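Local coordinates for protein 2-polyprenyl-6-methoxyphenol hydroxylase-like FAD-dependent oxidoreductase (Streptomyces sp. NRRL 11266, PDB 6UI5) that binds flavin-adenine dinucleotide and is probably an FAD-dependent oxidoreductase of the aromatic-ring hydroxylase type, at residues G317-P320 against A321-D325. Numbering follows the deposited sequence.
Sequences GWAP and ADLLD
Pro320 and Leu323 close a type I beta turn in the connection between helices 295-316 and 325-346, with Ala321 and Asp322 at its two corners. The closing bond, from Leu323 N to Pro320 O, is long and weak at 3.4 Å, with an N-H...O angle of 155°. Just upstream, Gly317, the first residue past helix 295-316, has a positive phi of 86° and completes a Schellman motif.

Leu323 reaches back toward Ala319 and Pro320, its CG set anti to the backbone N (chi1 169°). Its CD2 methyl lies 3.7 Å from Ala319 CB. The same CD2 is 4.1 Å from Pro320 CD, and the leucine runs obliquely to the proline ring. Over at Asp322, OD1 comes no closer than 4.0 Å to Pro320 CB, a loose brush with the ring.

The buried Leu323 also packs on Trp309 of helix 295-316 and Trp494 of helix 484-495, while Trp318 makes a cation-pi contact with Arg450. Beyond the turn, Asp325 OD1 forms a salt bridge with Arg275. With so weak a closing bond, the packing of Leu323 CD2 on Ala319 and Pro320 probably matters at least as much as the hydrogen bond, while Ala321 and Asp322 face solvent.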
# COMPACT_ATOMS: atom_id res chain seq x y z
N GLY A 317 -6.77 14.69 41.64
CA GLY A 317 -7.13 13.54 42.43
C GLY A 317 -8.34 12.76 41.96
O GLY A 317 -8.73 11.78 42.61
N TRP A 318 -8.94 13.15 40.84
CA TRP A 318 -10.11 12.43 40.36
C TRP A 318 -9.81 11.54 39.16
O TRP A 318 -10.71 10.82 38.71
CB TRP A 318 -11.23 13.41 40.01
CG TRP A 318 -11.00 14.43 38.93
CD1 TRP A 318 -10.80 15.78 39.11
CD2 TRP A 318 -11.01 14.21 37.52
NE1 TRP A 318 -10.65 16.40 37.89
CE2 TRP A 318 -10.78 15.46 36.90
CE3 TRP A 318 -11.15 13.08 36.72
CZ2 TRP A 318 -10.73 15.60 35.51
CZ3 TRP A 318 -11.07 13.22 35.33
CH2 TRP A 318 -10.87 14.48 34.75
N ALA A 319 -8.59 11.57 38.65
CA ALA A 319 -8.21 10.68 37.57
C ALA A 319 -8.48 9.23 37.98
O ALA A 319 -8.16 8.85 39.11
CB ALA A 319 -6.74 10.86 37.23
N PRO A 320 -9.09 8.42 37.11
CA PRO A 320 -9.07 6.97 37.33
C PRO A 320 -7.64 6.44 37.36
O PRO A 320 -6.70 7.09 36.90
CB PRO A 320 -9.84 6.40 36.13
CG PRO A 320 -10.68 7.52 35.64
CD PRO A 320 -9.90 8.80 35.95
N ALA A 321 -7.49 5.22 37.87
CA ALA A 321 -6.16 4.67 38.11
C ALA A 321 -5.37 4.53 36.81
O ALA A 321 -4.15 4.76 36.79
CB ALA A 321 -6.28 3.32 38.82
N ASP A 322 -6.03 4.17 35.71
CA ASP A 322 -5.36 3.79 34.47
C ASP A 322 -5.40 4.88 33.41
O ASP A 322 -5.23 4.59 32.22
CB ASP A 322 -5.99 2.51 33.90
CG ASP A 322 -7.45 2.68 33.52
OD1 ASP A 322 -8.04 3.74 33.83
OD2 ASP A 322 -8.03 1.76 32.91
N LEU A 323 -5.63 6.14 33.82
CA LEU A 323 -5.86 7.20 32.84
C LEU A 323 -4.54 7.71 32.23
O LEU A 323 -4.45 7.89 31.01
CB LEU A 323 -6.66 8.34 33.47
CG LEU A 323 -6.76 9.63 32.66
CD1 LEU A 323 -7.69 9.44 31.46
CD2 LEU A 323 -7.23 10.77 33.54
N LEU A 324 -3.51 7.93 33.05
CA LEU A 324 -2.24 8.38 32.46
C LEU A 324 -1.59 7.30 31.61
O LEU A 324 -0.77 7.62 30.74
CB LEU A 324 -1.26 8.84 33.53
CG LEU A 324 -1.60 10.16 34.24
CD1 LEU A 324 -0.85 10.24 35.58
CD2 LEU A 324 -1.30 11.38 33.35
N ASP A 325 -1.93 6.02 31.84
CA ASP A 325 -1.35 5.00 30.99
C ASP A 325 -1.96 5.01 29.61
O ASP A 325 -1.41 4.41 28.68
CB ASP A 325 -1.48 3.62 31.64
CG ASP A 325 -0.47 3.40 32.76
OD1 ASP A 325 0.67 3.92 32.69
OD2 ASP A 325 -0.81 2.69 33.73